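Local coordinates for protein GDP-mannose-dependent alpha-(1-6)-phosphatidylinositol monomannoside mannosyltransferase (Corynebacterium glutamicum, PDB 3OKP) that is a mannosyltransferase of the GT-B fold, built of two Rossmann-like domains, with guanosine-5'-diphosphate-alpha-D-mannose bound, at residues T11-P16 with G20-L25; R26-T31 with E166-G171. One frame throughout, in Å; residues are numbered along the deposited sequence.

Interaction 1 (T11-P16 with G20-L25)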
ATOM      1  N   THR A  11      10.181  -0.103  16.107  1.00  9.76           N
ATOM      2  CA  THR A  11      10.017   0.704  14.897  1.00  9.94           C
ATOM      3  C   THR A  11      10.462   2.163  15.021  1.00 10.37           C
ATOM      4  O   THR A  11      10.256   2.809  16.050  1.00 10.34           O
ATOM      5  CB  THR A  11       8.543   0.633  14.373  1.00  9.86           C
ATOM      6  OG1 THR A  11       8.421   1.362  13.148  1.00 10.09           O
ATOM      7  CG2 THR A  11       7.545   1.174  15.406  1.00  9.79           C
ATOM      8  N   ASN A  12      11.074   2.660  13.948  1.00 10.69           N
ATOM      9  CA  ASN A  12      11.331   4.083  13.778  1.00 11.23           C
ATOM     10  C   ASN A  12      10.158   4.762  13.063  1.00 11.67           C
ATOM     11  O   ASN A  12      10.115   5.986  12.947  1.00 12.06           O
ATOM     12  CB  ASN A  12      12.626   4.290  12.984  1.00 11.34           C
ATOM     13  CG  ASN A  12      13.067   5.745  12.943  1.00 11.35           C
ATOM     14  OD1 ASN A  12      13.169   6.404  13.975  1.00 10.42           O
ATOM     15  ND2 ASN A  12      13.328   6.250  11.743  1.00 10.80           N
ATOM     16  N   ASP A  13       9.210   3.955  12.590  1.00 11.82           N
ATOM     17  CA  ASP A  13       8.104   4.440  11.766  1.00 12.67           C
ATOM     18  C   ASP A  13       6.764   4.248  12.476  1.00 12.66           C
ATOM     19  O   ASP A  13       6.128   3.206  12.341  1.00 13.02           O
ATOM     20  CB  ASP A  13       8.076   3.700  10.423  1.00 12.63           C
ATOM     21  CG  ASP A  13       9.417   3.712   9.711  1.00 13.68           C
ATOM     22  OD1 ASP A  13       9.939   4.811   9.417  1.00 14.25           O
ATOM     23  OD2 ASP A  13       9.942   2.611   9.433  1.00 14.85           O
ATOM     24  N   PHE A  14       6.344   5.255  13.230  1.00 13.11           N
ATOM     25  CA  PHE A  14       5.090   5.183  13.977  1.00 12.97           C
ATOM     26  C   PHE A  14       4.400   6.545  13.944  1.00 13.48           C
ATOM     27  O   PHE A  14       5.079   7.572  13.899  1.00 13.80           O
ATOM     28  CB  PHE A  14       5.364   4.738  15.423  1.00 12.72           C
ATOM     29  CG  PHE A  14       4.153   4.196  16.143  1.00 12.63           C
ATOM     30  CD1 PHE A  14       3.586   2.979  15.769  1.00 12.34           C
ATOM     31  CD2 PHE A  14       3.593   4.893  17.210  1.00 12.69           C
ATOM     32  CE1 PHE A  14       2.465   2.474  16.432  1.00 11.83           C
ATOM     33  CE2 PHE A  14       2.473   4.395  17.882  1.00 12.78           C
ATOM     34  CZ  PHE A  14       1.912   3.183  17.492  1.00 12.37           C
ATOM     35  N   PRO A  15       3.050   6.564  13.928  1.00 13.74           N
ATOM     36  CA  PRO A  15       2.322   7.819  14.115  1.00 14.36           C
ATOM     37  C   PRO A  15       2.759   8.549  15.398  1.00 14.85           C
ATOM     38  O   PRO A  15       3.320   7.912  16.294  1.00 14.41           O
ATOM     39  CB  PRO A  15       0.867   7.362  14.229  1.00 14.41           C
ATOM     40  CG  PRO A  15       0.811   6.092  13.476  1.00 13.83           C
ATOM     41  CD  PRO A  15       2.133   5.430  13.697  1.00 13.35           C
ATOM     42  N   PRO A  16       2.477   9.865  15.510  1.00 15.76           N
ATOM     43  CA  PRO A  16       1.629  10.702  14.645  1.00 16.51           C
ATOM     44  C   PRO A  16       2.226  11.093  13.284  1.00 17.05           C
ATOM     45  O   PRO A  16       1.513  11.658  12.452  1.00 17.66           O
ATOM     46  CB  PRO A  16       1.376  11.942  15.506  1.00 17.04           C
ATOM     47  CG  PRO A  16       2.582  12.048  16.361  1.00 16.90           C
ATOM     48  CD  PRO A  16       3.042  10.640  16.631  1.00 16.06           C
ATOM     49  N   GLY A  20       3.789   5.794   4.713  1.00 14.93           N
ATOM     50  CA  GLY A  20       3.393   4.448   4.301  1.00 14.24           C
ATOM     51  C   GLY A  20       3.509   3.391   5.384  1.00 13.41           C
ATOM     52  O   GLY A  20       2.541   2.681   5.669  1.00 12.90           O
ATOM     53  N   ILE A  21       4.695   3.278   5.982  1.00 13.07           N
ATOM     54  CA  ILE A  21       4.945   2.279   7.031  1.00 12.53           C
ATOM     55  C   ILE A  21       4.183   2.617   8.316  1.00 12.13           C
ATOM     56  O   ILE A  21       3.721   1.717   9.022  1.00 11.96           O
ATOM     57  CB  ILE A  21       6.464   2.079   7.307  1.00 12.46           C
ATOM     58  CG1 ILE A  21       7.196   1.716   6.009  1.00 12.85           C
ATOM     59  CG2 ILE A  21       6.687   0.978   8.357  1.00 12.12           C
ATOM     60  CD1 ILE A  21       8.712   1.820   6.085  1.00 13.14           C
ATOM     61  N   GLN A  22       4.044   3.912   8.596  1.00 12.22           N
ATOM     62  CA  GLN A  22       3.248   4.390   9.731  1.00 12.14           C
ATOM     63  C   GLN A  22       1.797   3.908   9.651  1.00 12.08           C
ATOM     64  O   GLN A  22       1.247   3.424  10.640  1.00 11.98           O
ATOM     65  CB  GLN A  22       3.299   5.921   9.830  1.00 12.54           C
ATOM     66  CG  GLN A  22       4.620   6.482  10.365  1.00 12.74           C
ATOM     67  CD  GLN A  22       5.681   6.703   9.291  1.00 13.32           C
ATOM     68  OE1 GLN A  22       5.497   6.356   8.125  1.00 13.36           O
ATOM     69  NE2 GLN A  22       6.805   7.288   9.691  1.00 13.56           N
ATOM     70  N   SER A  23       1.196   4.030   8.467  1.00 12.25           N
ATOM     71  CA  SER A  23      -0.181   3.586   8.230  1.00 12.29           C
ATOM     72  C   SER A  23      -0.301   2.062   8.292  1.00 11.83           C
ATOM     73  O   SER A  23      -1.257   1.525   8.856  1.00 11.62           O
ATOM     74  CB  SER A  23      -0.683   4.104   6.879  1.00 12.72           C
ATOM     75  OG  SER A  23      -0.756   5.520   6.872  1.00 13.43           O
ATOM     76  N   TYR A  24       0.686   1.386   7.706  1.00 11.67           N
ATOM     77  CA  TYR A  24       0.795  -0.070   7.704  1.00 11.43           C
ATOM     78  C   TYR A  24       0.766  -0.633   9.127  1.00 11.05           C
ATOM     79  O   TYR A  24      -0.034  -1.522   9.433  1.00 10.94           O
ATOM     80  CB  TYR A  24       2.085  -0.469   6.975  1.00 11.54           C
ATOM     81  CG  TYR A  24       2.390  -1.951   6.898  1.00 11.47           C
ATOM     82  CD1 TYR A  24       2.011  -2.704   5.786  1.00 11.55           C
ATOM     83  CD2 TYR A  24       3.102  -2.590   7.913  1.00 11.63           C
ATOM     84  CE1 TYR A  24       2.313  -4.067   5.702  1.00 11.41           C
ATOM     85  CE2 TYR A  24       3.407  -3.948   7.840  1.00 11.29           C
ATOM     86  CZ  TYR A  24       3.012  -4.678   6.734  1.00 11.45           C
ATOM     87  OH  TYR A  24       3.313  -6.021   6.668  1.00 12.03           O
ATOM     88  N   LEU A  25       1.622  -0.097   9.996  1.00 10.81           N
ATOM     89  CA  LEU A  25       1.731  -0.586  11.372  1.00 10.55           C
ATOM     90  C   LEU A  25       0.520  -0.215  12.226  1.00 10.78           C
ATOM     91  O   LEU A  25      -0.025  -1.069  12.924  1.00 10.65           O
ATOM     92  CB  LEU A  25       3.039  -0.118  12.025  1.00 10.37           C
ATOM     93  CG  LEU A  25       4.339  -0.698  11.449  1.00 10.18           C
ATOM     94  CD1 LEU A  25       5.540  -0.122  12.173  1.00 10.66           C
ATOM     95  CD2 LEU A  25       4.363  -2.224  11.512  1.00  9.69           C
TER
HETATM   96  O   HOH W   1       7.769   7.762  12.361  1.00 13.40           O
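Gln22 runs along the backbone of Asp13, Phe14 and Pro15, and its side chain can be followed atom by atom. Its CB sits by the Pro15 ring, 4.1 Å from Pro15 CD, the two side chains sliding past each other in opposite directions. CG comes next, packed against the main chain at 3.6 Å from Phe14 N. There the chain bends (chi2 87°), which turns the amide back along the loop: CD passes Asp13 CB, and NE2 lies over Asp13 CA at 3.8 Å. The Gln22 and Asp13 side chains cross at about a right angle, with the amide and carboxylate planes 69° apart. Gln22 NE2 then donates to a water. The same water accepts from Phe14 N and lies within hydrogen-bonding distance of Asn12 O, so one solvent molecule ties the glutamine tip to the loop where no direct hydrogen bond joins the segments.

All this happens where strand 7-11, an interior strand of a parallel Rossmann-like sheet, gives way through a loop to helix 20-29, the opening beta-alpha unit of the N-terminal GT-B domain. Thr11 OG1 accepts from Asp13 N at 2.8 Å, an ST turn that bends the chain as it leaves the strand. The hydroxyl stands anti to the backbone N (chi1 -177°), and Leu25 reaches toward it tip to tip, with Leu25 CD1 3.4 Å from Thr11 OG1 and equally near Asp13 O. Ile21, one turn earlier on the helix, lies obliquely across Asp13: its CG2 rests on Asp13 CB, while Ile21 CD1 lies 3.7 Å from Asp13 OD2. Behind the loop, Phe14 points away from residues 20-25, and its ring packs on strands 37-42 and 59-63; Pro15 O takes a hydrogen bond from Arg62.

Interaction 2 (R26-T31 with E166-G171)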
ATOM      1  N   ARG A  26       0.090   1.045  12.151  1.00 11.05           N
ATOM      2  CA  ARG A  26      -1.130   1.494  12.834  1.00 11.45           C
ATOM      3  C   ARG A  26      -2.314   0.554  12.562  1.00 11.60           C
ATOM      4  O   ARG A  26      -2.988   0.108  13.495  1.00 11.72           O
ATOM      5  CB  ARG A  26      -1.474   2.934  12.424  1.00 12.00           C
ATOM      6  CG  ARG A  26      -2.832   3.454  12.914  1.00 12.81           C
ATOM      7  CD  ARG A  26      -3.294   4.641  12.074  1.00 14.29           C
ATOM      8  NE  ARG A  26      -3.652   4.234  10.713  1.00 14.74           N
ATOM      9  CZ  ARG A  26      -3.565   5.013   9.639  1.00 15.55           C
ATOM     10  NH1 ARG A  26      -3.122   6.262   9.742  1.00 16.49           N
ATOM     11  NH2 ARG A  26      -3.914   4.539   8.451  1.00 15.13           N
ATOM     12  N   ASP A  27      -2.550   0.242  11.290  1.00 11.54           N
ATOM     13  CA  ASP A  27      -3.718  -0.550  10.903  1.00 11.66           C
ATOM     14  C   ASP A  27      -3.578  -2.045  11.202  1.00 11.29           C
ATOM     15  O   ASP A  27      -4.561  -2.694  11.557  1.00 11.36           O
ATOM     16  CB  ASP A  27      -4.086  -0.304   9.437  1.00 11.88           C
ATOM     17  CG  ASP A  27      -4.527   1.131   9.173  1.00 12.68           C
ATOM     18  OD1 ASP A  27      -4.950   1.824  10.123  1.00 12.45           O
ATOM     19  OD2 ASP A  27      -4.449   1.567   8.005  1.00 13.61           O
ATOM     20  N   PHE A  28      -2.369  -2.588  11.074  1.00 10.77           N
ATOM     21  CA  PHE A  28      -2.125  -3.982  11.463  1.00 10.68           C
ATOM     22  C   PHE A  28      -2.224  -4.204  12.974  1.00 10.64           C
ATOM     23  O   PHE A  28      -2.809  -5.196  13.418  1.00 10.78           O
ATOM     24  CB  PHE A  28      -0.787  -4.504  10.923  1.00 10.37           C
ATOM     25  CG  PHE A  28      -0.915  -5.271   9.637  1.00 10.29           C
ATOM     26  CD1 PHE A  28      -1.617  -6.475   9.599  1.00 10.34           C
ATOM     27  CD2 PHE A  28      -0.332  -4.799   8.468  1.00 10.19           C
ATOM     28  CE1 PHE A  28      -1.748  -7.190   8.414  1.00 10.86           C
ATOM     29  CE2 PHE A  28      -0.456  -5.508   7.274  1.00 10.56           C
ATOM     30  CZ  PHE A  28      -1.165  -6.707   7.247  1.00 10.69           C
ATOM     31  N   ILE A  29      -1.662  -3.280  13.755  1.00 10.60           N
ATOM     32  CA  ILE A  29      -1.713  -3.372  15.224  1.00 10.84           C
ATOM     33  C   ILE A  29      -3.163  -3.331  15.726  1.00 11.18           C
ATOM     34  O   ILE A  29      -3.531  -4.066  16.649  1.00 11.32           O
ATOM     35  CB  ILE A  29      -0.852  -2.270  15.913  1.00 10.70           C
ATOM     36  CG1 ILE A  29       0.641  -2.523  15.675  1.00 10.52           C
ATOM     37  CG2 ILE A  29      -1.121  -2.228  17.414  1.00 11.25           C
ATOM     38  CD1 ILE A  29       1.541  -1.309  15.943  1.00 10.52           C
ATOM     39  N   ALA A  30      -3.978  -2.490  15.091  1.00 11.37           N
ATOM     40  CA  ALA A  30      -5.386  -2.319  15.453  1.00 11.89           C
ATOM     41  C   ALA A  30      -6.231  -3.588  15.273  1.00 12.08           C
ATOM     42  O   ALA A  30      -7.298  -3.712  15.870  1.00 12.51           O
ATOM     43  CB  ALA A  30      -5.993  -1.146  14.680  1.00 12.07           C
ATOM     44  N   THR A  31      -5.742  -4.529  14.464  1.00 12.03           N
ATOM     45  CA  THR A  31      -6.434  -5.806  14.237  1.00 12.25           C
ATOM     46  C   THR A  31      -6.183  -6.821  15.356  1.00 12.47           C
ATOM     47  O   THR A  31      -6.886  -7.830  15.456  1.00 12.76           O
ATOM     48  CB  THR A  31      -6.031  -6.459  12.891  1.00 12.18           C
ATOM     49  OG1 THR A  31      -4.643  -6.818  12.918  1.00 11.95           O
ATOM     50  CG2 THR A  31      -6.299  -5.524  11.714  1.00 11.95           C
ATOM     51  N   GLU A 166       6.522 -15.005   4.588  1.00 15.61           N
ATOM     52  CA  GLU A 166       5.068 -14.886   4.702  1.00 15.61           C
ATOM     53  C   GLU A 166       4.535 -13.639   3.999  1.00 15.07           C
ATOM     54  O   GLU A 166       5.065 -12.543   4.177  1.00 14.59           O
ATOM     55  CB  GLU A 166       4.644 -14.870   6.176  1.00 15.67           C
ATOM     56  CG  GLU A 166       4.950 -16.148   6.953  1.00 16.79           C
ATOM     57  CD  GLU A 166       3.949 -17.268   6.696  1.00 18.86           C
ATOM     58  OE1 GLU A 166       2.888 -17.014   6.082  1.00 19.74           O
ATOM     59  OE2 GLU A 166       4.228 -18.410   7.114  1.00 19.68           O
ATOM     60  N   HIS A 167       3.484 -13.818   3.203  1.00 14.94           N
ATOM     61  CA  HIS A 167       2.856 -12.715   2.477  1.00 14.68           C
ATOM     62  C   HIS A 167       2.010 -11.856   3.421  1.00 14.12           C
ATOM     63  O   HIS A 167       0.959 -12.291   3.901  1.00 14.22           O
ATOM     64  CB  HIS A 167       2.013 -13.259   1.311  1.00 15.16           C
ATOM     65  CG  HIS A 167       1.497 -12.202   0.378  1.00 15.58           C
ATOM     66  ND1 HIS A 167       0.201 -12.194  -0.090  1.00 16.25           N
ATOM     67  CD2 HIS A 167       2.103 -11.124  -0.175  1.00 15.69           C
ATOM     68  CE1 HIS A 167       0.031 -11.159  -0.893  1.00 16.61           C
ATOM     69  NE2 HIS A 167       1.169 -10.490  -0.958  1.00 16.39           N
ATOM     70  N   LEU A 168       2.483 -10.643   3.701  1.00 13.52           N
ATOM     71  CA  LEU A 168       1.751  -9.722   4.571  1.00 13.03           C
ATOM     72  C   LEU A 168       1.695  -8.298   4.002  1.00 13.01           C
ATOM     73  O   LEU A 168       2.352  -7.386   4.520  1.00 12.99           O
ATOM     74  CB  LEU A 168       2.320  -9.736   5.999  1.00 12.72           C
ATOM     75  CG  LEU A 168       1.410  -9.222   7.126  1.00 12.48           C
ATOM     76  CD1 LEU A 168       0.240 -10.160   7.376  1.00 12.17           C
ATOM     77  CD2 LEU A 168       2.200  -8.996   8.410  1.00 12.20           C
ATOM     78  N   PRO A 169       0.917  -8.108   2.920  1.00 13.21           N
ATOM     79  CA  PRO A 169       0.693  -6.773   2.379  1.00 13.23           C
ATOM     80  C   PRO A 169      -0.323  -6.007   3.216  1.00 13.02           C
ATOM     81  O   PRO A 169      -1.005  -6.597   4.053  1.00 13.00           O
ATOM     82  CB  PRO A 169       0.100  -7.063   0.999  1.00 13.62           C
ATOM     83  CG  PRO A 169      -0.622  -8.349   1.180  1.00 13.80           C
ATOM     84  CD  PRO A 169       0.222  -9.142   2.127  1.00 13.61           C
ATOM     85  N   SER A 170      -0.423  -4.704   2.977  1.00 12.97           N
ATOM     86  CA  SER A 170      -1.476  -3.892   3.571  1.00 12.86           C
ATOM     87  C   SER A 170      -2.850  -4.435   3.187  1.00 12.91           C
ATOM     88  O   SER A 170      -3.031  -5.002   2.103  1.00 13.03           O
ATOM     89  CB  SER A 170      -1.350  -2.439   3.108  1.00 13.15           C
ATOM     90  OG  SER A 170      -2.396  -1.641   3.636  1.00 13.93           O
ATOM     91  N   GLY A 171      -3.811  -4.275   4.089  1.00 13.04           N
ATOM     92  CA  GLY A 171      -5.205  -4.527   3.763  1.00 12.60           C
ATOM     93  C   GLY A 171      -5.863  -3.253   3.267  1.00 12.33           C
ATOM     94  O   GLY A 171      -5.219  -2.207   3.167  1.00 12.10           O
TER
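The ring of Phe28 meets Leu168 over one face and the carbonyl of Pro169 at its edge. On the face, Leu168 CD2 stands 4.2 Å above the ring plane, shifted toward the rim. Leu168 CG is 3.6 Å from Phe28 CZ, and Leu168 CD1 lies against Phe28 CE1 and CZ. At the edge, Pro169 O is in the ring plane, 3.2 Å from Phe28 CZ, so this oxygen looks onto ring C-H groups. It is buried here and has no hydrogen-bonding partner in the model; the polarised rim of the aromatic ring is probably a modest compensation. Ser170 CA approaches obliquely.

The two side chains come from opposite directions, Phe28 from helix 20-29 and Leu168 from just past the end of strand 164-167, where a chi1 of -160° swings Leu168 CG and its methyls toward the Phe28 ring. Next along the chain, Pro169 CD sits over the centre of the His167 ring, 3.4 Å above its plane. Ser170 OG donates to Gly171 O, in the carbonyl plane and on a lone pair. On the helix, Arg26 grips Asp27 side-on, Arg26 NE to Asp27 OD1 at 2.8 Å and Arg26 NH2 to Asp27 OD2 at 3.1 Å; both oxygens lie near the guanidinium plane, but Asp27 OD1 is met from above the carboxylate plane.

Trp365 meets the Phe28 ring edge-to-face, and Leu372 also touches it, while Met368 packs on Pro169. All three belong to helix 365-377, so the first helix of the N-terminal domain and the end of its last sheet strand are covered by the C-terminal helix, which crosses back onto the N-terminal domain as is characteristic of GT-B glycosyltransferases.

Interactions 1 and 2 lie in series along the chain, their centres 11 Å apart, and share helix 20-29. Interaction 1 ties the first half of that helix to the loop leaving the interior strand 7-11; interaction 2 ties its second half to the chain leaving strand 164-167, at one margin of the same seven-stranded parallel sheet. They also touch directly: Tyr24 OH lies 2.7 Å from Leu168 O, a probable hydrogen bond, and Phe14 CE1 packs on Ile29 CD1 at 3.9 Å. One helix thus links the loop after an interior strand to the chain leaving an edge strand, near guanosine-5'-diphosphate-alpha-D-mannose, which is about 10 Å from the Ile21 side chain and about 8 Å from that of Ser170.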